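Local coordinates for protein putative phosphosugar isomerase (Clostridium difficile, PDB 3G68) that probably binds and isomerises phosphorylated sugars by means of two SIS (sugar isomerase) domains, its exact substrate being uncertain, at residues Ile39-Gly43 with Ser97-Ala101; Ser48-Val52 with Thr150-Met155; Cys110-Ala116 with Ser127-Val133; Glu232-Ile236 with Arg329-Val335; Phe243-Ile247 with Glu268-Met274. All coordinates share one frame; numbering follows the deposited sequence. Where two conformers were deposited one is given.

Contact 1: residues Ile39-Gly43 with Ser97-Ala101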
# COMPACT_ATOMS: atom_id res chain seq x y z
N ILE B 39 9.31 -50.96 -30.30
CA ILE B 39 10.42 -50.29 -29.63
C ILE B 39 11.42 -51.38 -29.29
O ILE B 39 11.04 -52.36 -28.67
CB ILE B 39 9.99 -49.62 -28.32
CG1 ILE B 39 8.87 -48.61 -28.54
CG2 ILE B 39 11.21 -48.97 -27.68
CD1 ILE B 39 8.15 -48.22 -27.24
N THR B 40 12.68 -51.22 -29.70
CA THR B 40 13.70 -52.24 -29.43
C THR B 40 15.03 -51.64 -29.02
O THR B 40 15.43 -50.59 -29.52
CB THR B 40 13.88 -53.25 -30.63
OG1 THR B 40 14.72 -54.34 -30.21
CG2 THR B 40 14.52 -52.58 -31.84
N GLY B 41 15.70 -52.33 -28.09
CA GLY B 41 17.04 -51.98 -27.60
C GLY B 41 17.51 -53.00 -26.56
O GLY B 41 16.74 -53.88 -26.16
N SER B 42 18.75 -52.86 -26.09
CA SER B 42 19.33 -53.75 -25.10
C SER B 42 19.38 -53.10 -23.72
O SER B 42 19.35 -51.88 -23.61
CB SER B 42 20.75 -54.14 -25.50
OG SER B 42 20.77 -54.63 -26.82
N GLY B 43 19.49 -53.91 -22.68
CA GLY B 43 19.61 -53.42 -21.30
C GLY B 43 18.70 -52.26 -20.93
O GLY B 43 17.50 -52.35 -21.10
N SER B 97 23.35 -55.35 -31.64
CA SER B 97 22.09 -56.04 -31.43
C SER B 97 20.94 -55.17 -31.97
O SER B 97 20.17 -55.58 -32.85
CB SER B 97 21.95 -56.36 -29.92
OG SER B 97 22.40 -55.27 -29.06
N THR B 98 20.89 -53.92 -31.49
CA THR B 98 19.87 -52.95 -31.88
C THR B 98 20.01 -52.56 -33.36
O THR B 98 19.03 -52.58 -34.09
CB THR B 98 19.96 -51.72 -31.00
OG1 THR B 98 19.93 -52.16 -29.64
CG2 THR B 98 18.79 -50.74 -31.28
N TYR B 99 21.22 -52.23 -33.78
CA TYR B 99 21.48 -51.89 -35.20
C TYR B 99 20.98 -52.99 -36.15
O TYR B 99 20.32 -52.69 -37.15
CB TYR B 99 22.96 -51.65 -35.43
N ASN B 100 21.29 -54.24 -35.81
CA ASN B 100 20.90 -55.39 -36.64
C ASN B 100 19.40 -55.61 -36.74
O ASN B 100 18.91 -55.99 -37.80
CB ASN B 100 21.59 -56.68 -36.16
CG ASN B 100 23.08 -56.69 -36.43
OD1 ASN B 100 23.59 -55.87 -37.19
ND2 ASN B 100 23.79 -57.63 -35.83
N ALA B 101 18.69 -55.40 -35.63
CA ALA B 101 17.24 -55.53 -35.60
C ALA B 101 16.58 -54.49 -36.49
O ALA B 101 15.62 -54.80 -37.19
CB ALA B 101 16.72 -55.39 -34.21
O HOH W 1 20.28 -50.65 -27.24
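The turn that leaves the C-terminal end of an inner strand, 36-40, in the SIS domain meets the first turns of helix 96-107 through a pair of serine hydroxyls. S42 OG and S97 OG lie 2.8 Å apart and share a hydrogen bond in which either can be the donor. S97 OG sits between its own backbone N and carbonyl carbon (chi1 41°), a rotation that carries it across to S42. Serine suits both places, being short enough to fit between loop and helix while offering a hydroxyl that gives and takes. SIS domains are α/β sandwiches whose serine-rich loops at the strand ends commonly receive a sugar phosphate; a citrate, probably from the crystallisation liquor, about 4 Å from the S42 side chain at its nearest, is consistent with such a pocket. One residue further along the helix, T98 OG1 stands 3.5 Å from G41 CA. One water accepts from both T98 OG1 and S42 N, each 2.9 Å away. The T98 methyl CG2 lies against the carbonyl of T40. Deeper in, contacts turn apolar: T40 CG2 approaches A101 CB at 4.3 Å, while the T40 hydroxyl is engaged by the carbonyl of M67 on the neighbouring strand.

Contact 2: residues Ser48-Val52 with Thr150-Met155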
# COMPACT_ATOMS: atom_id res chain seq x y z
N SER B 48 13.55 -48.91 -21.00
CA SER B 48 12.80 -47.69 -21.32
C SER B 48 11.54 -48.08 -22.10
O SER B 48 10.46 -47.58 -21.80
CB SER B 48 13.66 -46.64 -22.05
OG SER B 48 13.94 -47.04 -23.39
N GLY B 49 11.68 -49.01 -23.05
CA GLY B 49 10.54 -49.56 -23.80
C GLY B 49 9.56 -50.33 -22.93
O GLY B 49 8.34 -50.15 -23.02
N VAL B 50 10.07 -51.18 -22.05
CA VAL B 50 9.21 -51.92 -21.14
C VAL B 50 8.37 -50.95 -20.30
O VAL B 50 7.17 -51.13 -20.11
CB VAL B 50 10.03 -52.81 -20.17
CG1 VAL B 50 9.13 -53.51 -19.17
CG2 VAL B 50 10.88 -53.83 -20.92
N GLN B 51 9.01 -49.90 -19.80
CA GLN B 51 8.34 -48.98 -18.91
C GLN B 51 7.28 -48.13 -19.59
O GLN B 51 6.20 -47.97 -19.01
CB GLN B 51 9.35 -48.04 -18.21
CG GLN B 51 8.72 -47.04 -17.25
CD GLN B 51 7.91 -47.70 -16.17
OE1 GLN B 51 8.32 -48.74 -15.59
NE2 GLN B 51 6.76 -47.12 -15.86
N VAL B 52 7.57 -47.61 -20.77
CA VAL B 52 6.68 -46.66 -21.47
C VAL B 52 5.65 -47.34 -22.39
O VAL B 52 4.60 -46.76 -22.66
CB VAL B 52 7.51 -45.62 -22.23
CG1 VAL B 52 6.63 -44.61 -22.95
CG2 VAL B 52 8.44 -44.92 -21.22
N THR B 150 15.16 -40.82 -22.15
CA THR B 150 14.72 -41.73 -23.24
C THR B 150 13.23 -42.09 -23.02
O THR B 150 12.41 -42.07 -23.96
CB THR B 150 15.64 -42.98 -23.33
OG1 THR B 150 16.98 -42.55 -23.68
CG2 THR B 150 15.13 -44.00 -24.36
N LYS B 151 12.86 -42.40 -21.78
CA LYS B 151 11.45 -42.62 -21.45
C LYS B 151 10.61 -41.37 -21.82
O LYS B 151 9.56 -41.50 -22.43
CB LYS B 151 11.25 -42.92 -19.98
CG LYS B 151 11.83 -44.26 -19.53
CD LYS B 151 11.40 -44.57 -18.10
CE LYS B 151 12.07 -43.65 -17.04
NZ LYS B 151 11.74 -44.07 -15.67
N LEU B 152 11.09 -40.18 -21.46
CA LEU B 152 10.38 -38.95 -21.80
C LEU B 152 10.23 -38.82 -23.32
O LEU B 152 9.16 -38.52 -23.81
CB LEU B 152 11.13 -37.72 -21.28
CG LEU B 152 10.54 -36.33 -21.56
CD1 LEU B 152 9.09 -36.18 -21.10
CD2 LEU B 152 11.41 -35.29 -20.84
N ASN B 153 11.32 -39.06 -24.04
CA ASN B 153 11.34 -38.95 -25.51
C ASN B 153 10.31 -39.86 -26.18
O ASN B 153 9.62 -39.46 -27.13
CB ASN B 153 12.75 -39.26 -26.06
CG ASN B 153 13.24 -38.21 -27.05
OD1 ASN B 153 13.12 -37.01 -26.79
ND2 ASN B 153 13.80 -38.65 -28.17
N LEU B 154 10.19 -41.09 -25.66
CA LEU B 154 9.18 -42.05 -26.08
C LEU B 154 7.74 -41.57 -25.78
O LEU B 154 6.84 -41.77 -26.58
CB LEU B 154 9.40 -43.40 -25.43
CG LEU B 154 10.57 -44.23 -25.96
CD1 LEU B 154 10.96 -45.31 -24.97
CD2 LEU B 154 10.20 -44.82 -27.32
N MSE B 155 7.54 -40.97 -24.61
CA MSE B 155 6.24 -40.44 -24.28
C MSE B 155 5.88 -39.28 -25.21
O MSE B 155 4.74 -39.18 -25.62
CB MSE B 155 6.18 -39.99 -22.81
CG MSE B 155 6.20 -41.15 -21.84
SE MSE B 155 6.06 -40.46 -20.04
CE MSE B 155 5.64 -42.08 -19.07
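K151 lies across V52, S48 and Q51, and its long chain changes neighbours step by step. Its CB starts against V52 CG2, 3.7 Å away. CG remains near that methyl and also comes within 3.9 Å of S48 CB, and CD then reaches Q51 CG at 3.7 Å. A bend at chi3 (-71°) turns the end of the chain, and NZ finds its partners beyond the two helices, in a salt bridge with D222 and a hydrogen bond to T311. Lysine therefore serves twice: its methylenes fill a buried interface and its ammonium is paired with a carboxylate at the far end. Q51 is similarly divided, with CG in the contact and its amide bound to D218 and D222. V52 is the compact apolar wedge. While CG2 faces K151, CG1 lies 3.9 Å from L154 CB and 3.7 Å from CG of selenomethionine M155. At the other end, S48 OG touches T150 CG2 at 3.4 Å; both hydroxyls are satisfied within their own helices, by S45 O and G146 O. The segment axes cross at -50° and pass 9.4 Å apart, consistent with ridges-into-grooves packing of two helices on one face of the SIS-domain sheet.

Contact 3: residues Cys110-Ala116 with Ser127-Val133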
# COMPACT_ATOMS: atom_id res chain seq x y z
N CYS B 110 9.64 -51.66 -43.19
CA CYS B 110 9.31 -50.84 -42.02
C CYS B 110 9.99 -49.46 -42.08
O CYS B 110 11.06 -49.29 -42.68
CB CYS B 110 9.75 -51.51 -40.70
SG CYS B 110 8.96 -53.07 -40.31
N LYS B 111 9.37 -48.50 -41.40
CA LYS B 111 9.95 -47.17 -41.21
C LYS B 111 10.88 -47.28 -39.98
O LYS B 111 10.57 -48.01 -39.05
CB LYS B 111 8.85 -46.15 -41.02
CG LYS B 111 8.03 -45.95 -42.29
CD LYS B 111 6.81 -45.14 -42.07
CE LYS B 111 6.13 -44.82 -43.39
NZ LYS B 111 4.98 -43.88 -43.21
N ILE B 112 12.02 -46.59 -40.02
CA ILE B 112 13.02 -46.69 -38.96
C ILE B 112 13.24 -45.36 -38.27
O ILE B 112 13.43 -44.31 -38.92
CB ILE B 112 14.37 -47.18 -39.52
CG1 ILE B 112 14.22 -48.48 -40.33
CG2 ILE B 112 15.39 -47.37 -38.39
CD1 ILE B 112 13.62 -49.68 -39.57
N ALA B 113 13.22 -45.39 -36.94
CA ALA B 113 13.51 -44.23 -36.12
C ALA B 113 14.60 -44.61 -35.14
O ALA B 113 14.67 -45.78 -34.71
CB ALA B 113 12.26 -43.76 -35.40
N SER B 114 15.47 -43.65 -34.81
CA SER B 114 16.54 -43.85 -33.84
C SER B 114 16.39 -42.93 -32.62
O SER B 114 15.88 -41.82 -32.73
CB SER B 114 17.92 -43.66 -34.48
OG SER B 114 18.06 -42.38 -35.11
N MSE B 115 16.80 -43.42 -31.45
CA MSE B 115 16.85 -42.63 -30.23
C MSE B 115 18.17 -42.90 -29.54
O MSE B 115 18.30 -43.79 -28.69
CB MSE B 115 15.66 -42.92 -29.32
CG MSE B 115 14.34 -42.50 -29.91
SE MSE B 115 12.97 -42.35 -28.51
CE MSE B 115 11.44 -41.56 -29.62
N ALA B 116 19.18 -42.17 -29.98
CA ALA B 116 20.51 -42.22 -29.40
C ALA B 116 20.72 -40.96 -28.56
O ALA B 116 20.07 -39.92 -28.79
CB ALA B 116 21.56 -42.33 -30.50
N SER B 127 18.38 -44.78 -40.25
CA SER B 127 17.14 -44.23 -39.72
C SER B 127 16.51 -43.19 -40.63
O SER B 127 17.21 -42.33 -41.18
CB SER B 127 17.42 -43.60 -38.35
OG SER B 127 18.01 -44.56 -37.49
N ASP B 128 15.19 -43.27 -40.77
CA ASP B 128 14.41 -42.31 -41.53
C ASP B 128 14.19 -41.09 -40.63
O ASP B 128 14.16 -39.97 -41.13
CB ASP B 128 13.08 -42.95 -41.96
CG ASP B 128 13.29 -44.16 -42.88
OD1 ASP B 128 13.94 -43.99 -43.94
OD2 ASP B 128 12.83 -45.28 -42.55
N TYR B 129 14.07 -41.32 -39.30
CA TYR B 129 13.81 -40.25 -38.31
C TYR B 129 14.80 -40.28 -37.16
O TYR B 129 14.78 -41.24 -36.38
CB TYR B 129 12.39 -40.40 -37.76
CG TYR B 129 11.43 -40.65 -38.86
CD1 TYR B 129 11.08 -39.61 -39.73
CD2 TYR B 129 10.92 -41.91 -39.09
CE1 TYR B 129 10.22 -39.84 -40.79
CE2 TYR B 129 10.05 -42.15 -40.14
CZ TYR B 129 9.70 -41.11 -40.99
OH TYR B 129 8.85 -41.35 -42.03
N ILE B 130 15.66 -39.27 -37.07
CA ILE B 130 16.69 -39.21 -36.04
C ILE B 130 16.08 -38.44 -34.89
O ILE B 130 16.08 -37.21 -34.89
CB ILE B 130 17.97 -38.55 -36.59
CG1 ILE B 130 18.54 -39.40 -37.73
CG2 ILE B 130 19.02 -38.38 -35.50
CD1 ILE B 130 19.72 -38.74 -38.45
N LEU B 131 15.53 -39.18 -33.92
CA LEU B 131 14.82 -38.62 -32.77
C LEU B 131 15.74 -38.63 -31.54
O LEU B 131 15.44 -39.26 -30.52
CB LEU B 131 13.55 -39.43 -32.53
CG LEU B 131 12.58 -39.62 -33.69
CD1 LEU B 131 11.43 -40.50 -33.24
CD2 LEU B 131 12.07 -38.25 -34.20
N THR B 132 16.87 -37.95 -31.70
CA THR B 132 17.94 -37.84 -30.72
C THR B 132 17.42 -37.46 -29.33
O THR B 132 16.60 -36.56 -29.19
CB THR B 132 18.96 -36.78 -31.16
OG1 THR B 132 19.29 -37.01 -32.55
CG2 THR B 132 20.22 -36.83 -30.29
N VAL B 133 17.88 -38.20 -28.32
CA VAL B 133 17.56 -37.91 -26.94
C VAL B 133 18.61 -36.87 -26.55
O VAL B 133 19.77 -37.21 -26.36
CB VAL B 133 17.63 -39.16 -26.03
CG1 VAL B 133 17.34 -38.77 -24.57
CG2 VAL B 133 16.67 -40.21 -26.51
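A113 pairs with Y129 and S114 with I130 in parallel register, S114 N giving a hydrogen bond to Y129 O (3.0 Å) and S114 O receiving one from L131 N (2.9 Å). At the start of the pairing I112 O is shared by two successive amides, those of D128 and Y129, and beyond the short strand A116 O still takes V133 N at 2.8 Å. The D128 side chain reinforces the first end: it folds back so that OD2 accepts from I112 N at 3.0 Å, on the anti side of the carboxylate and with a nearly straight N-H (163°). Strand 129-130 is one of two outermost strands in this SIS domain's five-stranded parallel sheet, whose strand order 2-1-3-4-5 is that of flavodoxin-like α/β/α folds. On the face carrying A113 and Y129, the small alanine methyl leaves room for its neighbours: CB lies at the edge of the tyrosine ring and 4.0 Å from L131 CD1. The flexible selenomethionine M115 continues this apolar layer, its CE 3.8 Å from L131 CD1 and its CB 4.0 Å from V133 CG2. The other face bears S114, whose hydroxyl is bound by D124, and I130, whose CG1 lies beside that hydroxyl.

Contact 4: residues Glu232-Ile236 with Arg329-Val335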
# COMPACT_ATOMS: atom_id res chain seq x y z
N GLU B 232 25.05 -53.79 -11.47
CA GLU B 232 26.27 -53.25 -12.10
C GLU B 232 27.18 -52.50 -11.13
O GLU B 232 28.38 -52.48 -11.32
CB GLU B 232 25.88 -52.32 -13.24
CG GLU B 232 25.23 -53.04 -14.43
CD GLU B 232 24.69 -52.08 -15.51
OE1 GLU B 232 24.46 -50.88 -15.25
OE2 GLU B 232 24.46 -52.57 -16.64
N THR B 233 26.61 -51.93 -10.08
CA THR B 233 27.37 -51.07 -9.15
C THR B 233 27.69 -51.73 -7.81
O THR B 233 28.78 -51.55 -7.26
CB THR B 233 26.63 -49.73 -8.95
OG1 THR B 233 25.31 -49.95 -8.42
CG2 THR B 233 26.53 -48.98 -10.28
N MSE B 234 26.73 -52.46 -7.27
CA MSE B 234 26.93 -53.19 -6.01
C MSE B 234 27.65 -54.51 -6.26
O MSE B 234 28.22 -55.11 -5.33
CB MSE B 234 25.59 -53.46 -5.32
CG MSE B 234 24.78 -52.22 -5.01
SE MSE B 234 25.52 -51.23 -3.51
CE MSE B 234 25.01 -52.49 -2.11
N ARG B 235 27.58 -55.01 -7.49
CA ARG B 235 28.28 -56.22 -7.93
C ARG B 235 28.01 -57.48 -7.10
O ARG B 235 28.93 -58.19 -6.67
CB ARG B 235 29.75 -55.91 -8.06
CG ARG B 235 29.86 -54.87 -9.13
CD ARG B 235 31.15 -54.33 -9.33
NE ARG B 235 31.00 -53.23 -10.26
CZ ARG B 235 31.98 -52.42 -10.64
NH1 ARG B 235 33.23 -52.60 -10.20
NH2 ARG B 235 31.70 -51.44 -11.49
N ILE B 236 26.72 -57.70 -6.92
CA ILE B 236 26.18 -58.83 -6.19
C ILE B 236 24.93 -59.25 -6.95
O ILE B 236 24.49 -58.52 -7.85
CB ILE B 236 25.80 -58.44 -4.71
CG1 ILE B 236 24.77 -57.30 -4.70
CG2 ILE B 236 27.07 -58.11 -3.90
CD1 ILE B 236 24.34 -56.86 -3.29
N ARG B 329 32.19 -49.60 -0.65
CA ARG B 329 32.43 -51.02 -0.91
C ARG B 329 33.52 -51.23 -1.97
O ARG B 329 33.52 -52.22 -2.70
CB ARG B 329 31.13 -51.71 -1.39
CG ARG B 329 29.98 -51.68 -0.40
CD ARG B 329 28.62 -51.84 -1.11
NE ARG B 329 28.49 -53.04 -1.96
CZ ARG B 329 28.02 -54.22 -1.57
NH1 ARG B 329 27.61 -54.43 -0.34
NH2 ARG B 329 27.93 -55.23 -2.45
N GLY B 330 34.45 -50.28 -2.06
CA GLY B 330 35.59 -50.37 -2.98
C GLY B 330 35.36 -50.25 -4.47
O GLY B 330 36.18 -50.74 -5.25
N VAL B 331 34.27 -49.60 -4.87
CA VAL B 331 33.93 -49.48 -6.27
C VAL B 331 33.62 -48.04 -6.62
O VAL B 331 33.00 -47.30 -5.85
CB VAL B 331 32.69 -50.31 -6.60
CG1 VAL B 331 32.21 -50.11 -8.05
CG2 VAL B 331 32.95 -51.81 -6.30
N ASP B 332 34.10 -47.66 -7.80
CA ASP B 332 33.75 -46.41 -8.41
C ASP B 332 32.62 -46.90 -9.30
O ASP B 332 32.87 -47.59 -10.30
CB ASP B 332 34.90 -45.83 -9.24
CG ASP B 332 34.48 -44.60 -10.04
OD1 ASP B 332 33.26 -44.35 -10.15
OD2 ASP B 332 35.38 -43.90 -10.56
N PRO B 333 31.37 -46.54 -8.96
CA PRO B 333 30.25 -47.12 -9.70
C PRO B 333 30.10 -46.68 -11.15
O PRO B 333 29.29 -47.25 -11.87
CB PRO B 333 29.04 -46.74 -8.86
CG PRO B 333 29.44 -45.51 -8.18
CD PRO B 333 30.89 -45.59 -7.93
N SER B 334 30.85 -45.66 -11.57
CA SER B 334 30.80 -45.18 -12.94
C SER B 334 31.79 -45.90 -13.85
O SER B 334 31.74 -45.68 -15.04
CB SER B 334 31.05 -43.67 -13.00
OG SER B 334 29.87 -42.98 -12.67
N VAL B 335 32.67 -46.75 -13.28
CA VAL B 335 33.67 -47.51 -14.07
C VAL B 335 33.40 -49.04 -14.04
O VAL B 335 33.46 -49.64 -12.98
CB VAL B 335 35.09 -47.27 -13.53
CG1 VAL B 335 36.13 -48.09 -14.35
CG2 VAL B 335 35.41 -45.75 -13.55
O HOH W 2 29.91 -52.17 -4.63
O HOH W 3 29.43 -49.78 -13.26
O HOH W 4 35.25 -50.21 -11.00
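Two arginines, R235 and R329, fasten the C-terminal end of helix 220-234, part of the α/β unit on the second parallel sheet, to the loop before helix 341-345, each turning its guanidinium edge to carbonyls and a face to an apolar group. R235, just past the helix, adopts positive phi. R329 NH2 donates to M234 O at 2.9 Å, close to the guanidinium plane, and NE is joined to T233 O through a water. NH1 faces the other way, to the carbonyls of V206 and S208. Selenomethionine M234 crosses R329 at about a right angle, and its bends at chi2 and chi3 bring CE over the centre of the guanidinium, 3.4 Å above the plane; I236 CG2 lies at the edge. R235 approaches V331 from the opposite direction, V331 CG1 resting 3.4 Å over one guanidinium face, toward its rim. Arginine suits both places: several N-H groups lie in one plane on a long chain, leaving the faces for apolar atoms. R235 NE is held by E232 O in the helix's last turn (2.9 Å, N-H...O angle 171°), while NH2 gives a bond to V335 O at 2.9 Å. T233 CG2 packs against P333 CB at 3.7 Å. V335 closes a type I turn begun by D332, whose OD1 forms an Asx turn with S334 N, and a water bound to R235 NH1 donates to V335 O at 2.7 Å.

Contact 5: residues Phe243-Ile247 with Glu268-Met274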
# COMPACT_ATOMS: atom_id res chain seq x y z
N PHE B 243 5.02 -57.83 -8.44
CA PHE B 243 4.45 -58.37 -7.20
C PHE B 243 3.88 -59.78 -7.30
O PHE B 243 4.24 -60.68 -6.53
CB PHE B 243 3.36 -57.40 -6.69
CG PHE B 243 2.91 -57.66 -5.30
CD1 PHE B 243 1.88 -58.55 -5.04
CD2 PHE B 243 3.49 -57.00 -4.24
CE1 PHE B 243 1.46 -58.80 -3.73
CE2 PHE B 243 3.06 -57.24 -2.92
CZ PHE B 243 2.04 -58.15 -2.69
N GLU B 244 2.97 -59.96 -8.25
CA GLU B 244 2.38 -61.28 -8.49
C GLU B 244 3.39 -62.36 -8.84
O GLU B 244 3.29 -63.46 -8.30
CB GLU B 244 1.28 -61.25 -9.54
CG GLU B 244 -0.12 -61.20 -8.96
CD GLU B 244 -0.50 -62.47 -8.27
OE1 GLU B 244 -1.24 -62.36 -7.29
OE2 GLU B 244 -0.06 -63.57 -8.66
N GLU B 245 4.33 -62.05 -9.73
CA GLU B 245 5.33 -63.05 -10.13
C GLU B 245 6.23 -63.45 -8.97
O GLU B 245 6.62 -64.62 -8.87
CB GLU B 245 6.17 -62.63 -11.35
CG GLU B 245 7.09 -61.45 -11.16
CD GLU B 245 8.28 -61.41 -12.11
OE1 GLU B 245 8.99 -62.44 -12.25
OE2 GLU B 245 8.53 -60.31 -12.65
N PHE B 246 6.51 -62.52 -8.05
CA PHE B 246 7.30 -62.86 -6.87
C PHE B 246 6.57 -63.94 -6.05
O PHE B 246 7.19 -64.84 -5.51
CB PHE B 246 7.55 -61.63 -6.02
CG PHE B 246 8.38 -61.90 -4.81
CD1 PHE B 246 7.78 -62.29 -3.61
CD2 PHE B 246 9.77 -61.74 -4.85
CE1 PHE B 246 8.54 -62.51 -2.50
CE2 PHE B 246 10.56 -61.97 -3.74
CZ PHE B 246 9.95 -62.35 -2.55
N ILE B 247 5.26 -63.85 -5.99
CA ILE B 247 4.46 -64.84 -5.25
C ILE B 247 4.59 -66.22 -5.89
O ILE B 247 4.56 -67.22 -5.19
CB ILE B 247 2.95 -64.41 -5.18
CG1 ILE B 247 2.82 -63.07 -4.45
CG2 ILE B 247 2.10 -65.45 -4.45
CD1 ILE B 247 1.42 -62.47 -4.51
N GLU B 268 -1.71 -51.98 -4.52
CA GLU B 268 -1.69 -53.38 -4.11
C GLU B 268 -2.05 -53.56 -2.64
O GLU B 268 -1.20 -53.36 -1.78
CB GLU B 268 -0.31 -53.98 -4.41
CG GLU B 268 -0.16 -55.45 -3.98
CD GLU B 268 -1.26 -56.33 -4.55
OE1 GLU B 268 -1.22 -56.60 -5.78
OE2 GLU B 268 -2.15 -56.75 -3.78
N PRO B 269 -3.30 -53.98 -2.35
CA PRO B 269 -3.67 -54.09 -0.94
C PRO B 269 -2.91 -55.15 -0.13
O PRO B 269 -2.85 -55.02 1.09
CB PRO B 269 -5.17 -54.38 -0.99
CG PRO B 269 -5.40 -54.97 -2.31
CD PRO B 269 -4.43 -54.32 -3.23
N ARG B 270 -2.31 -56.14 -0.79
CA ARG B 270 -1.52 -57.16 -0.10
C ARG B 270 -0.09 -56.74 0.32
O ARG B 270 0.60 -57.52 0.95
CB ARG B 270 -1.48 -58.43 -0.95
CG ARG B 270 -2.86 -59.10 -1.13
CD ARG B 270 -2.75 -60.31 -2.09
NE ARG B 270 -2.43 -59.84 -3.44
CZ ARG B 270 -2.06 -60.61 -4.47
NH1 ARG B 270 -1.95 -61.92 -4.35
NH2 ARG B 270 -1.79 -60.02 -5.63
N VAL B 271 0.34 -55.51 0.02
CA VAL B 271 1.71 -55.08 0.35
C VAL B 271 2.03 -55.17 1.83
O VAL B 271 3.12 -55.59 2.19
CB VAL B 271 2.06 -53.65 -0.18
CG1 VAL B 271 3.40 -53.20 0.36
CG2 VAL B 271 2.11 -53.64 -1.68
N THR B 272 1.10 -54.78 2.69
CA THR B 272 1.34 -54.86 4.14
C THR B 272 1.61 -56.28 4.57
O THR B 272 2.55 -56.52 5.34
CB THR B 272 0.15 -54.32 4.96
OG1 THR B 272 -0.08 -52.97 4.57
CG2 THR B 272 0.46 -54.38 6.46
N LYS B 273 0.78 -57.22 4.10
CA LYS B 273 0.98 -58.65 4.40
C LYS B 273 2.31 -59.17 3.82
O LYS B 273 2.98 -59.97 4.47
CB LYS B 273 -0.20 -59.52 3.90
CG LYS B 273 -1.53 -59.24 4.63
CD LYS B 273 -2.71 -60.05 4.08
N MSE B 274 2.67 -58.74 2.62
CA MSE B 274 3.94 -59.13 2.00
C MSE B 274 5.10 -58.70 2.93
O MSE B 274 5.96 -59.51 3.27
CB MSE B 274 4.11 -58.50 0.61
CG MSE B 274 5.45 -58.79 -0.09
SE MSE B 274 5.63 -60.66 -0.55
CE MSE B 274 4.74 -60.68 -2.38
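E244 OE1 is gripped by both terminal nitrogens of R270, at 2.9 Å from NH2 and 3.1 Å from NH1, the start of a salt-bridge network of E244, R270 and E268. The oxygen stays in the guanidinium plane; NH1 meets it nearly along its C-O axis and NH2 on the anti side. At NE the same guanidinium donates to E268 OE2 at 3.1 Å, from above the carboxylate plane. That oxygen also takes R270 N through its anti lone pair, a capping bond over the type I turn into helix 271-279. Glutamate fits because its chain, bent at chi2, folds back on the turn and still lies along an aromatic ring. E268 CG stands 3.6 Å from the centroid of the F243 ring, 7° off the normal, a CH-pi contact, and its carboxylate is stacked almost parallel to the ring. F243 has CG anti to the backbone N (chi1 -167°), which sends the ring out between the segments, and its CE1 lies 3.8 Å over one face of the R270 guanidinium. The ring face opposite E268 receives CE of selenomethionine M274, 3.9 Å from the centroid, and the selenium adds oblique Met-aromatic contacts to F243 and F246. That CE is also 3.7 Å from I247 CG1, the flexible selenomethionine chain lying against F243, F246 and I247 together. I214 of strand 210-215 lies behind the rings, so the contact joins two helices beside the second parallel sheet. One positive charge serves two negative ones; the cluster probably keeps a net negative charge, which its exposed position would let solvent screen.

Contacts 1, 2 and 3 belong to one SIS domain; contacts 1 and 3 reach its sheet, and contact 2 joins two helices packed on it. Contacts 4 and 5 lie in the other half of the chain, toward the surface. Contact 2 is wholly buried and rests on apolar contacts. It touches contact 1 through I39, packed on G49 and L154, and contact 3 through N153, whose ND2 lies 2.9 Å from L131 O. Contact 1 is also buried, yet hydroxyls and water bind its outer end, while contact 3 relies on backbone bonds at the sheet edge. Contact 4 uses two arginines on carbonyls; contact 5 joins one arginine between carboxylates to phenylalanine and selenomethionine packing. Their contact centres lie about 30 Å apart.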